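Local coordinates for import inner membrane translocase subunit TIM21 mitochondrial (Saccharomyces cerevisiae, PDB 2CIU), which keeps the TOM and TIM23 complexes in close contact during mitochondrial protein import, through the intermembrane-space domain of this TIM23 subunit, at residues V15-K20 / I103-D108; S26-D31 / F76-K81; T8-R13 / L89-S94; K41-L46 / K82-V87. All coordinates share one frame; numbering follows the deposited sequence.

Contact 1 (V15-K20 / I103-D108); sequences VSMVEK and INMYVD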
loop_
_atom_site.group_PDB
_atom_site.type_symbol
_atom_site.label_atom_id
_atom_site.label_comp_id
_atom_site.label_asym_id
_atom_site.label_seq_id
_atom_site.Cartn_x
_atom_site.Cartn_y
_atom_site.Cartn_z
ATOM N N VAL A 15 -1.870 5.400 -1.751
ATOM C CA VAL A 15 -0.958 5.466 -2.880
ATOM C C VAL A 15 -0.219 6.802 -2.881
ATOM O O VAL A 15 0.936 6.882 -3.307
ATOM C CB VAL A 15 -1.709 5.232 -4.221
ATOM C CG1 VAL A 15 -2.567 6.446 -4.578
ATOM C CG2 VAL A 15 -0.713 4.913 -5.315
ATOM N N SER A 16 -0.869 7.845 -2.379
ATOM C CA SER A 16 -0.214 9.144 -2.328
ATOM C C SER A 16 0.955 9.117 -1.355
ATOM O O SER A 16 2.005 9.704 -1.617
ATOM C CB SER A 16 -1.217 10.229 -1.947
ATOM O OG SER A 16 -2.170 10.382 -2.983
ATOM N N MET A 17 0.791 8.419 -0.232
ATOM C CA MET A 17 1.864 8.303 0.749
ATOM C C MET A 17 3.057 7.552 0.171
ATOM O O MET A 17 4.209 7.915 0.391
ATOM C CB MET A 17 1.389 7.531 1.973
ATOM C CG MET A 17 0.339 8.204 2.800
ATOM S SD MET A 17 -0.174 7.031 4.070
ATOM C CE MET A 17 1.373 6.713 4.819
ATOM N N VAL A 18 2.770 6.474 -0.545
ATOM C CA VAL A 18 3.808 5.657 -1.144
ATOM C C VAL A 18 4.609 6.430 -2.182
ATOM O O VAL A 18 5.837 6.405 -2.186
ATOM C CB VAL A 18 3.181 4.420 -1.815
ATOM C CG1 VAL A 18 4.258 3.590 -2.510
ATOM C CG2 VAL A 18 2.432 3.605 -0.770
ATOM N N GLU A 19 3.884 7.111 -3.058
ATOM C CA GLU A 19 4.479 7.878 -4.143
ATOM C C GLU A 19 5.382 9.008 -3.673
ATOM O O GLU A 19 6.381 9.323 -4.323
ATOM C CB GLU A 19 3.367 8.441 -5.026
ATOM C CG GLU A 19 3.838 9.322 -6.159
ATOM C CD GLU A 19 2.680 9.933 -6.897
ATOM O OE1 GLU A 19 1.867 10.627 -6.249
ATOM O OE2 GLU A 19 2.578 9.717 -8.122
ATOM N N LYS A 20 5.038 9.618 -2.544
ATOM C CA LYS A 20 5.826 10.732 -2.021
ATOM C C LYS A 20 6.975 10.302 -1.120
ATOM O O LYS A 20 7.785 11.127 -0.699
ATOM C CB LYS A 20 4.922 11.707 -1.259
ATOM N N ILE A 103 -3.439 1.229 10.416
ATOM C CA ILE A 103 -2.872 0.360 11.439
ATOM C C ILE A 103 -1.525 -0.247 11.048
ATOM O O ILE A 103 -0.625 -0.384 11.879
ATOM C CB ILE A 103 -3.855 -0.800 11.740
ATOM C CG1 ILE A 103 -5.173 -0.242 12.272
ATOM C CG2 ILE A 103 -3.229 -1.778 12.735
ATOM C CD1 ILE A 103 -6.240 -1.297 12.469
ATOM N N ASN A 104 -1.385 -0.595 9.778
ATOM C CA ASN A 104 -0.173 -1.236 9.297
ATOM C C ASN A 104 -0.089 -0.946 7.806
ATOM O O ASN A 104 -1.093 -0.990 7.119
ATOM C CB ASN A 104 -0.299 -2.755 9.530
ATOM C CG ASN A 104 0.916 -3.540 9.064
ATOM O OD1 ASN A 104 0.807 -4.724 8.715
ATOM N ND2 ASN A 104 2.077 -2.900 9.064
ATOM N N MET A 105 1.100 -0.623 7.317
ATOM C CA MET A 105 1.257 -0.381 5.893
ATOM C C MET A 105 2.692 -0.662 5.485
ATOM O O MET A 105 3.633 -0.112 6.056
ATOM C CB MET A 105 0.865 1.054 5.544
ATOM C CG MET A 105 0.932 1.319 4.049
ATOM S SD MET A 105 0.492 3.035 3.655
ATOM C CE MET A 105 0.011 2.820 1.990
ATOM N N TYR A 106 2.872 -1.567 4.526
ATOM C CA TYR A 106 4.216 -1.871 4.085
ATOM C C TYR A 106 4.256 -2.056 2.582
ATOM O O TYR A 106 3.223 -2.206 1.918
ATOM C CB TYR A 106 4.785 -3.096 4.828
ATOM C CG TYR A 106 4.087 -4.419 4.566
ATOM C CD1 TYR A 106 4.324 -5.145 3.396
ATOM C CD2 TYR A 106 3.189 -4.940 5.498
ATOM C CE1 TYR A 106 3.680 -6.365 3.158
ATOM C CE2 TYR A 106 2.542 -6.151 5.273
ATOM C CZ TYR A 106 2.785 -6.856 4.110
ATOM O OH TYR A 106 2.110 -8.033 3.880
ATOM N N VAL A 107 5.468 -2.015 2.052
ATOM C CA VAL A 107 5.680 -2.133 0.626
ATOM C C VAL A 107 6.729 -3.165 0.339
ATOM O O VAL A 107 7.818 -3.119 0.909
ATOM C CB VAL A 107 6.157 -0.789 0.036
ATOM C CG1 VAL A 107 6.339 -0.925 -1.464
ATOM C CG2 VAL A 107 5.167 0.299 0.385
ATOM N N ASP A 108 6.391 -4.099 -0.542
ATOM C CA ASP A 108 7.310 -5.155 -0.935
ATOM C C ASP A 108 7.774 -4.958 -2.373
ATOM O O ASP A 108 6.963 -5.033 -3.294
ATOM C CB ASP A 108 6.636 -6.533 -0.863
ATOM C CG ASP A 108 6.479 -7.053 0.561
ATOM O OD1 ASP A 108 7.224 -6.617 1.461
ATOM O OD2 ASP A 108 5.608 -7.933 0.762
#
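The helix at 15-20 crosses the strand at 103-108 with an angle of 49° between their directions, and the two axes come within 10.6 Å. V18 and V107 have the nearest backbones, with their CA atoms 8.2 Å apart. M105 does most of the work on the strand side. Its CG stands anti to the backbone N (chi1 -176°) and the rest of the chain is extended, which carries the thioether straight up to the helix. M17 comes down beside it. The chain of M17 turns at its last torsion (chi3 57°), and its CE lies 4.0 Å from SD of M105. V18 uses one branch for two partners. Its CG2 is 3.8 Å from CE of M105 and 4.4 Å from CG2 of V107. The contact is entirely apolar and mostly buried. Y106, between M105 and V107, belongs to the other face of the sheet, where it meets H88, Y116 and the charge of R114. Earlier in the strand, I103 and N104 pair with the single residue E90, a classic beta bulge. On the helix-covered face, I118 touches both methionines, I24 of helix 22-27 packs on V18 and V107, and strand 84-92 adds V87 and A85 alongside.

Contact 2 (S26-D31 / F76-K81); sequences SLLQCD and FHVESK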
loop_
_atom_site.group_PDB
_atom_site.type_symbol
_atom_site.label_atom_id
_atom_site.label_comp_id
_atom_site.label_asym_id
_atom_site.label_seq_id
_atom_site.Cartn_x
_atom_site.Cartn_y
_atom_site.Cartn_z
ATOM N N SER A 26 13.179 5.239 -4.232
ATOM C CA SER A 26 14.512 4.710 -4.467
ATOM C C SER A 26 14.445 3.201 -4.689
ATOM O O SER A 26 15.135 2.671 -5.556
ATOM C CB SER A 26 15.423 5.025 -3.276
ATOM O OG SER A 26 16.736 4.548 -3.504
ATOM N N LEU A 27 13.618 2.512 -3.902
ATOM C CA LEU A 27 13.473 1.069 -4.056
ATOM C C LEU A 27 12.876 0.733 -5.419
ATOM O O LEU A 27 13.180 -0.306 -6.003
ATOM C CB LEU A 27 12.579 0.489 -2.945
ATOM C CG LEU A 27 13.095 0.616 -1.506
ATOM C CD1 LEU A 27 12.076 -0.009 -0.544
ATOM C CD2 LEU A 27 14.442 -0.066 -1.376
ATOM N N LEU A 28 12.026 1.619 -5.929
ATOM C CA LEU A 28 11.395 1.411 -7.226
ATOM C C LEU A 28 12.318 1.854 -8.358
ATOM O O LEU A 28 11.990 1.681 -9.527
ATOM C CB LEU A 28 10.084 2.191 -7.311
ATOM C CG LEU A 28 8.900 1.655 -6.500
ATOM C CD1 LEU A 28 7.787 2.694 -6.487
ATOM C CD2 LEU A 28 8.416 0.343 -7.104
ATOM N N GLN A 29 13.465 2.408 -7.986
ATOM C CA GLN A 29 14.450 2.878 -8.950
ATOM C C GLN A 29 13.819 3.877 -9.912
ATOM O O GLN A 29 13.988 3.784 -11.132
ATOM C CB GLN A 29 15.044 1.690 -9.710
ATOM C CG GLN A 29 15.864 0.768 -8.810
ATOM C CD GLN A 29 16.431 -0.425 -9.544
ATOM O OE1 GLN A 29 16.853 -0.315 -10.698
ATOM N NE2 GLN A 29 16.465 -1.576 -8.871
ATOM N N CYS A 30 13.090 4.833 -9.344
ATOM C CA CYS A 30 12.435 5.874 -10.136
ATOM C C CYS A 30 13.449 6.712 -10.893
ATOM O O CYS A 30 14.534 6.984 -10.393
ATOM C CB CYS A 30 11.635 6.813 -9.241
ATOM S SG CYS A 30 10.161 6.061 -8.514
ATOM N N ASP A 31 13.064 7.108 -12.102
ATOM C CA ASP A 31 13.887 7.953 -12.956
ATOM C C ASP A 31 13.554 9.373 -12.487
ATOM O O ASP A 31 12.764 10.069 -13.116
ATOM C CB ASP A 31 13.460 7.757 -14.415
ATOM C CG ASP A 31 14.345 8.500 -15.396
ATOM O OD1 ASP A 31 15.270 9.209 -14.953
ATOM O OD2 ASP A 31 14.107 8.368 -16.614
ATOM N N PHE A 76 -2.498 -3.259 -3.239
ATOM C CA PHE A 76 -2.445 -2.668 -4.572
ATOM C C PHE A 76 -0.989 -2.565 -4.992
ATOM O O PHE A 76 -0.089 -2.871 -4.216
ATOM C CB PHE A 76 -3.149 -1.292 -4.608
ATOM C CG PHE A 76 -2.528 -0.248 -3.728
ATOM C CD1 PHE A 76 -1.474 0.545 -4.188
ATOM C CD2 PHE A 76 -3.010 -0.038 -2.441
ATOM C CE1 PHE A 76 -0.920 1.532 -3.373
ATOM C CE2 PHE A 76 -2.461 0.944 -1.623
ATOM C CZ PHE A 76 -1.415 1.734 -2.088
ATOM N N HIS A 77 -0.746 -2.161 -6.231
ATOM C CA HIS A 77 0.617 -2.062 -6.699
ATOM C C HIS A 77 0.950 -0.670 -7.162
ATOM O O HIS A 77 0.061 0.093 -7.519
ATOM C CB HIS A 77 0.860 -2.991 -7.890
ATOM C CG HIS A 77 0.784 -4.450 -7.557
ATOM N ND1 HIS A 77 -0.389 -5.171 -7.612
ATOM C CD2 HIS A 77 1.746 -5.323 -7.180
ATOM C CE1 HIS A 77 -0.142 -6.430 -7.287
ATOM N NE2 HIS A 77 1.146 -6.547 -7.023
ATOM N N VAL A 78 2.246 -0.372 -7.148
ATOM C CA VAL A 78 2.776 0.895 -7.642
ATOM C C VAL A 78 3.909 0.442 -8.551
ATOM O O VAL A 78 4.789 -0.324 -8.146
ATOM C CB VAL A 78 3.299 1.806 -6.514
ATOM C CG1 VAL A 78 3.965 3.050 -7.119
ATOM C CG2 VAL A 78 2.135 2.236 -5.613
ATOM N N GLU A 79 3.875 0.907 -9.795
ATOM C CA GLU A 79 4.849 0.490 -10.787
ATOM C C GLU A 79 5.671 1.611 -11.404
ATOM O O GLU A 79 5.121 2.639 -11.793
ATOM C CB GLU A 79 4.124 -0.250 -11.918
ATOM C CG GLU A 79 5.045 -0.653 -13.071
ATOM C CD GLU A 79 4.328 -1.311 -14.232
ATOM O OE1 GLU A 79 4.995 -1.583 -15.251
ATOM O OE2 GLU A 79 3.109 -1.566 -14.150
ATOM N N SER A 80 6.981 1.403 -11.476
ATOM C CA SER A 80 7.878 2.363 -12.129
ATOM C C SER A 80 8.310 1.653 -13.404
ATOM O O SER A 80 7.945 0.503 -13.631
ATOM C CB SER A 80 9.114 2.654 -11.276
ATOM O OG SER A 80 9.936 1.502 -11.161
ATOM N N LYS A 81 9.087 2.328 -14.244
ATOM C CA LYS A 81 9.550 1.693 -15.475
ATOM C C LYS A 81 10.468 0.494 -15.193
ATOM O O LYS A 81 10.712 -0.332 -16.075
ATOM C CB LYS A 81 10.307 2.710 -16.338
ATOM C CG LYS A 81 9.444 3.842 -16.868
ATOM C CD LYS A 81 10.313 4.933 -17.484
ATOM C CE LYS A 81 9.493 6.168 -17.821
ATOM N NZ LYS A 81 10.370 7.328 -18.144
#
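L28 and V78 meet with their side chains at about a right angle. The two methyl branches of L28 do different things. CD1 touches CG1 of V78 at 3.9 Å, while CD2 lies 3.8 Å from the backbone O of V78. L28 stands just beyond helix 22-27, where Q29 with its positive phi closes the last turn in a Schellman motif. S80 faces the backbone of the same leucine. Its OG sits between the backbone N and the carbonyl carbon (chi1 66°), and from there it donates a hydrogen bond of 2.6 Å to O of L28. The C=O...OG angle is 144°, and OG is tilted 17° from the carbonyl plane. The same OG accepts from the backbone N of K82 and of K83, the first of these forming an ST turn where the chain leaves strand 70-79. On the exposed side, the extended chain of K81 brings its end near D31. Its NZ stays 4.2 Å from OD2 of D31, too far for a salt bridge. E38 links the two segments more firmly, with one carboxylate oxygen on N of D31 and the other on N of K81. The chemistry implies a buried hydroxyl held by three bonds, which fixes its rotation and ties the end of a helix to the turn after a strand. The outer charge pair probably adds only a weak attraction.

Contact 3 (T8-R13 / L89-S94); sequences TQLFNR and LEAKES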
loop_
_atom_site.group_PDB
_atom_site.type_symbol
_atom_site.label_atom_id
_atom_site.label_comp_id
_atom_site.label_asym_id
_atom_site.label_seq_id
_atom_site.Cartn_x
_atom_site.Cartn_y
_atom_site.Cartn_z
ATOM N N THR A 8 -12.126 4.089 -2.381
ATOM C CA THR A 8 -11.480 5.045 -3.261
ATOM C C THR A 8 -10.603 5.994 -2.449
ATOM O O THR A 8 -9.442 6.213 -2.785
ATOM C CB THR A 8 -12.520 5.849 -4.065
ATOM O OG1 THR A 8 -13.234 4.961 -4.935
ATOM C CG2 THR A 8 -11.833 6.928 -4.901
ATOM N N GLN A 9 -11.149 6.542 -1.367
ATOM C CA GLN A 9 -10.367 7.450 -0.535
ATOM C C GLN A 9 -9.237 6.712 0.161
ATOM O O GLN A 9 -8.142 7.240 0.312
ATOM C CB GLN A 9 -11.260 8.153 0.498
ATOM C CG GLN A 9 -12.360 8.969 -0.159
ATOM C CD GLN A 9 -12.993 10.018 0.743
ATOM O OE1 GLN A 9 -14.114 10.452 0.491
ATOM N NE2 GLN A 9 -12.278 10.441 1.781
ATOM N N LEU A 10 -9.493 5.476 0.568
ATOM C CA LEU A 10 -8.473 4.695 1.248
ATOM C C LEU A 10 -7.274 4.490 0.320
ATOM O O LEU A 10 -6.120 4.664 0.718
ATOM C CB LEU A 10 -9.068 3.347 1.675
ATOM C CG LEU A 10 -8.330 2.554 2.747
ATOM C CD1 LEU A 10 -8.278 3.362 4.034
ATOM C CD2 LEU A 10 -9.054 1.233 2.977
ATOM N N PHE A 11 -7.565 4.130 -0.926
ATOM C CA PHE A 11 -6.532 3.921 -1.930
ATOM C C PHE A 11 -5.825 5.232 -2.299
ATOM O O PHE A 11 -4.603 5.286 -2.357
ATOM C CB PHE A 11 -7.144 3.307 -3.191
ATOM C CG PHE A 11 -6.232 3.349 -4.387
ATOM C CD1 PHE A 11 -5.133 2.501 -4.485
ATOM C CD2 PHE A 11 -6.447 4.281 -5.394
ATOM C CE1 PHE A 11 -4.256 2.580 -5.572
ATOM C CE2 PHE A 11 -5.577 4.368 -6.481
ATOM C CZ PHE A 11 -4.483 3.521 -6.573
ATOM N N ASN A 12 -6.594 6.287 -2.545
ATOM C CA ASN A 12 -5.972 7.560 -2.917
ATOM C C ASN A 12 -5.007 8.047 -1.846
ATOM O O ASN A 12 -3.905 8.516 -2.126
ATOM C CB ASN A 12 -7.041 8.633 -3.158
ATOM C CG ASN A 12 -7.806 8.422 -4.456
ATOM O OD1 ASN A 12 -7.393 7.645 -5.326
ATOM N ND2 ASN A 12 -8.926 9.127 -4.596
ATOM N N ARG A 13 -5.430 7.922 -0.598
ATOM C CA ARG A 13 -4.627 8.343 0.522
ATOM C C ARG A 13 -3.353 7.499 0.637
ATOM O O ARG A 13 -2.249 8.018 0.822
ATOM C CB ARG A 13 -5.487 8.214 1.777
ATOM C CG ARG A 13 -4.815 8.520 3.071
ATOM C CD ARG A 13 -5.875 8.343 4.134
ATOM N NE ARG A 13 -5.336 8.369 5.477
ATOM C CZ ARG A 13 -6.012 7.940 6.533
ATOM N NH1 ARG A 13 -7.242 7.459 6.377
ATOM N NH2 ARG A 13 -5.458 7.986 7.734
ATOM N N LEU A 89 -2.070 -2.630 3.096
ATOM C CA LEU A 89 -2.608 -1.671 4.043
ATOM C C LEU A 89 -3.694 -2.290 4.908
ATOM O O LEU A 89 -4.537 -3.041 4.416
ATOM C CB LEU A 89 -3.208 -0.473 3.282
ATOM C CG LEU A 89 -4.020 0.563 4.063
ATOM C CD1 LEU A 89 -3.113 1.301 5.036
ATOM C CD2 LEU A 89 -4.680 1.550 3.081
ATOM N N GLU A 90 -3.627 -1.995 6.203
ATOM C CA GLU A 90 -4.634 -2.409 7.169
ATOM C C GLU A 90 -5.130 -1.113 7.806
ATOM O O GLU A 90 -4.329 -0.316 8.295
ATOM C CB GLU A 90 -4.039 -3.290 8.268
ATOM C CG GLU A 90 -5.120 -3.798 9.224
ATOM C CD GLU A 90 -4.554 -4.558 10.412
ATOM O OE1 GLU A 90 -3.399 -5.016 10.336
ATOM O OE2 GLU A 90 -5.277 -4.701 11.424
ATOM N N ALA A 91 -6.436 -0.896 7.789
ATOM C CA ALA A 91 -7.007 0.301 8.393
ATOM C C ALA A 91 -8.205 -0.065 9.255
ATOM O O ALA A 91 -8.728 -1.177 9.176
ATOM C CB ALA A 91 -7.428 1.297 7.298
ATOM N N LYS A 92 -8.638 0.867 10.095
ATOM C CA LYS A 92 -9.799 0.613 10.929
ATOM C C LYS A 92 -10.505 1.920 11.213
ATOM O O LYS A 92 -9.868 2.969 11.348
ATOM C CB LYS A 92 -9.398 -0.074 12.242
ATOM C CG LYS A 92 -8.862 0.823 13.334
ATOM C CD LYS A 92 -8.699 0.018 14.627
ATOM C CE LYS A 92 -8.262 0.889 15.790
ATOM N NZ LYS A 92 -8.104 0.098 17.041
ATOM N N GLU A 93 -11.827 1.858 11.286
ATOM C CA GLU A 93 -12.614 3.047 11.571
ATOM C C GLU A 93 -12.054 3.724 12.820
ATOM O O GLU A 93 -11.683 3.064 13.793
ATOM C CB GLU A 93 -14.073 2.655 11.801
ATOM C CG GLU A 93 -15.059 3.806 11.706
ATOM C CD GLU A 93 -16.487 3.364 11.971
ATOM O OE1 GLU A 93 -16.903 2.327 11.409
ATOM O OE2 GLU A 93 -17.194 4.053 12.734
ATOM N N SER A 94 -11.976 5.048 12.782
ATOM C CA SER A 94 -11.477 5.818 13.904
ATOM C C SER A 94 -12.686 6.299 14.691
ATOM O O SER A 94 -13.698 6.673 14.109
ATOM C CB SER A 94 -10.677 7.024 13.398
ATOM O OG SER A 94 -10.308 7.883 14.462
#
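L10 meets L89 and A91 through aliphatic groups alone, and the flat groups of the helix, F11 and R13, find their partners elsewhere. The ring of F11 packs edge-to-face with F76, and F11 also touches I58 and M74. The guanidinium group of R13 makes a cation-pi contact with F102, and its NH1 is hydrogen-bonded to O of P100. L10, just before F11 in the chain, points at the strand. Its CG comes 3.8 Å from CD2 of L89. One branch goes further: CD1 of L10 is 4.0 Å from CB of A91. CD1 is also 4.1 Å from CD2 of L89, which therefore rests against two atoms of L10. Both leucines send CG away from their own backbone N (chi1 -162° in L10, 171° in L89), and they meet at a slant. A91 has only a methyl group. CA of L10 is 8.5 Å from CA of A91. All three touching residues are buried. The helix 6-20 thus covers strand 84-92 near its end. That strand is held at L89 by M74 and at A91 by H72, both of strand 70-79. On its other side, F102 of strand 101-108 touches both L10 and L89, and P100 touches L10 as well.

Contact 4 (K41-L46 / K82-V87); sequences KAYGEL and KKIALV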
loop_
_atom_site.group_PDB
_atom_site.type_symbol
_atom_site.label_atom_id
_atom_site.label_comp_id
_atom_site.label_asym_id
_atom_site.label_seq_id
_atom_site.Cartn_x
_atom_site.Cartn_y
_atom_site.Cartn_z
ATOM N N LYS A 41 2.774 4.569 -11.771
ATOM C CA LYS A 41 1.482 4.015 -12.130
ATOM C C LYS A 41 1.002 3.136 -10.970
ATOM O O LYS A 41 1.822 2.545 -10.271
ATOM C CB LYS A 41 1.656 3.183 -13.395
ATOM C CG LYS A 41 0.402 2.541 -13.927
ATOM C CD LYS A 41 0.729 1.753 -15.189
ATOM C CE LYS A 41 -0.505 1.164 -15.822
ATOM N NZ LYS A 41 -0.158 0.553 -17.142
ATOM N N ALA A 42 -0.307 3.086 -10.757
ATOM C CA ALA A 42 -0.868 2.281 -9.676
ATOM C C ALA A 42 -2.143 1.582 -10.117
ATOM O O ALA A 42 -2.893 2.084 -10.953
ATOM C CB ALA A 42 -1.149 3.164 -8.441
ATOM N N TYR A 43 -2.390 0.408 -9.545
ATOM C CA TYR A 43 -3.572 -0.367 -9.876
ATOM C C TYR A 43 -3.781 -1.412 -8.801
ATOM O O TYR A 43 -2.928 -1.572 -7.919
ATOM C CB TYR A 43 -3.437 -1.038 -11.256
ATOM C CG TYR A 43 -2.060 -1.576 -11.577
ATOM C CD1 TYR A 43 -1.583 -2.739 -10.964
ATOM C CD2 TYR A 43 -1.209 -0.907 -12.473
ATOM C CE1 TYR A 43 -0.301 -3.226 -11.228
ATOM C CE2 TYR A 43 0.085 -1.387 -12.734
ATOM C CZ TYR A 43 0.528 -2.552 -12.105
ATOM O OH TYR A 43 1.797 -3.034 -12.324
ATOM N N GLY A 44 -4.916 -2.096 -8.886
ATOM C CA GLY A 44 -5.264 -3.118 -7.914
ATOM C C GLY A 44 -4.343 -4.317 -7.932
ATOM O O GLY A 44 -3.454 -4.443 -8.755
ATOM N N GLU A 45 -4.581 -5.223 -6.998
ATOM C CA GLU A 45 -3.781 -6.429 -6.870
ATOM C C GLU A 45 -3.696 -7.253 -8.155
ATOM O O GLU A 45 -4.711 -7.545 -8.787
ATOM C CB GLU A 45 -4.381 -7.261 -5.736
ATOM C CG GLU A 45 -3.688 -8.543 -5.409
ATOM C CD GLU A 45 -4.261 -9.149 -4.146
ATOM O OE1 GLU A 45 -5.499 -9.119 -3.988
ATOM O OE2 GLU A 45 -3.479 -9.654 -3.318
ATOM N N LEU A 46 -2.479 -7.629 -8.530
ATOM C CA LEU A 46 -2.260 -8.432 -9.726
ATOM C C LEU A 46 -2.600 -9.881 -9.441
ATOM O O LEU A 46 -2.111 -10.460 -8.468
ATOM C CB LEU A 46 -0.805 -8.345 -10.186
ATOM C CG LEU A 46 -0.389 -6.970 -10.717
ATOM C CD1 LEU A 46 1.104 -6.975 -11.034
ATOM C CD2 LEU A 46 -1.206 -6.635 -11.963
ATOM N N LYS A 82 10.974 0.391 -13.966
ATOM C CA LYS A 82 11.884 -0.700 -13.637
ATOM C C LYS A 82 11.401 -1.715 -12.606
ATOM O O LYS A 82 11.888 -2.845 -12.589
ATOM C CB LYS A 82 13.222 -0.132 -13.162
ATOM C CG LYS A 82 13.824 0.885 -14.117
ATOM C CD LYS A 82 15.258 1.224 -13.769
ATOM C CE LYS A 82 16.194 0.102 -14.192
ATOM N NZ LYS A 82 17.615 0.549 -14.244
ATOM N N LYS A 83 10.453 -1.330 -11.762
ATOM C CA LYS A 83 9.994 -2.234 -10.704
ATOM C C LYS A 83 8.508 -2.141 -10.391
ATOM O O LYS A 83 7.849 -1.146 -10.686
ATOM C CB LYS A 83 10.761 -1.921 -9.417
ATOM C CG LYS A 83 12.274 -1.965 -9.529
ATOM C CD LYS A 83 12.806 -3.379 -9.701
ATOM C CE LYS A 83 12.666 -4.190 -8.429
ATOM N NZ LYS A 83 13.368 -5.502 -8.546
ATOM N N ILE A 84 7.978 -3.196 -9.776
ATOM C CA ILE A 84 6.590 -3.198 -9.354
ATOM C C ILE A 84 6.585 -3.511 -7.861
ATOM O O ILE A 84 7.193 -4.495 -7.425
ATOM C CB ILE A 84 5.755 -4.254 -10.093
ATOM C CG1 ILE A 84 5.628 -3.872 -11.569
ATOM C CG2 ILE A 84 4.373 -4.363 -9.462
ATOM C CD1 ILE A 84 4.826 -4.862 -12.397
ATOM N N ALA A 85 5.928 -2.663 -7.080
ATOM C CA ALA A 85 5.846 -2.882 -5.642
ATOM C C ALA A 85 4.449 -3.366 -5.292
ATOM O O ALA A 85 3.482 -3.048 -5.980
ATOM C CB ALA A 85 6.137 -1.575 -4.888
ATOM N N LEU A 86 4.358 -4.177 -4.240
ATOM C CA LEU A 86 3.075 -4.624 -3.732
ATOM C C LEU A 86 2.922 -3.858 -2.427
ATOM O O LEU A 86 3.821 -3.871 -1.596
ATOM C CB LEU A 86 3.077 -6.134 -3.455
ATOM C CG LEU A 86 1.832 -6.669 -2.730
ATOM C CD1 LEU A 86 0.557 -6.328 -3.484
ATOM C CD2 LEU A 86 1.965 -8.169 -2.609
ATOM N N VAL A 87 1.799 -3.173 -2.259
ATOM C CA VAL A 87 1.543 -2.389 -1.055
ATOM C C VAL A 87 0.430 -3.066 -0.278
ATOM O O VAL A 87 -0.587 -3.453 -0.852
ATOM C CB VAL A 87 1.086 -0.945 -1.408
ATOM C CG1 VAL A 87 0.858 -0.129 -0.145
ATOM C CG2 VAL A 87 2.136 -0.274 -2.291
#
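Segments 41-46 and 82-87 lie on two strands of the curved antiparallel sheet that are not neighbours. Strand 70-79 runs between them and pairs antiparallel with both, so the outer two point the same way. CA of Y43 is 10.6 Å from CA of I84, about two strand spacings. The backbones therefore do not meet, and the side chains reach across the middle strand. They do so on the face turned away from helix 6-20. A42, on the other face, packs on F11 and V15 of that helix, and V87 touches V18. I84 is the common partner on the outer face. L46, just past the interruption of strand 41-48 at E45, comes up to it with CD1 at 4.5 Å from CG2 of I84. H77 of the middle strand, on the same face, touches both L46 and I84. Y43 reaches I84 from the same strand, next to L46. Its CG is set between the backbone N and the carbonyl carbon (chi1 39°), which lays the ring along the sheet towards I84. The two side chains cross at about a right angle. The patch is only partly covered. The phenol oxygen is hydrogen-bonded to OE2 of E79, also on the middle strand, and this holds the end of the ring in place. That same OH lies 3.5 Å from CD1 of I84 and 4.0 Å from its CG1.

All four contacts involve one antiparallel sheet, and no ligand is part of them. Contacts 1 and 3 lie about 11 Å apart, centre to centre, and share helix 6-20. Contact 2 brings in the following helix, about 12 Å from contact 1. V15 of contact 1 reaches both contact 2 and contact 4: its CG2 is 3.9 Å from CG2 of V78 and 3.6 Å from CB of A42. Contacts 2 and 4 are closest, with centres about 8 Å apart, and N of E79 lies 2.7 Å from O of K41. Contacts 2 and 3 lie on opposite sides of the chain's centre, about 21 Å apart. Helix on one face of a curved sheet is consistent with the NTF2 clan.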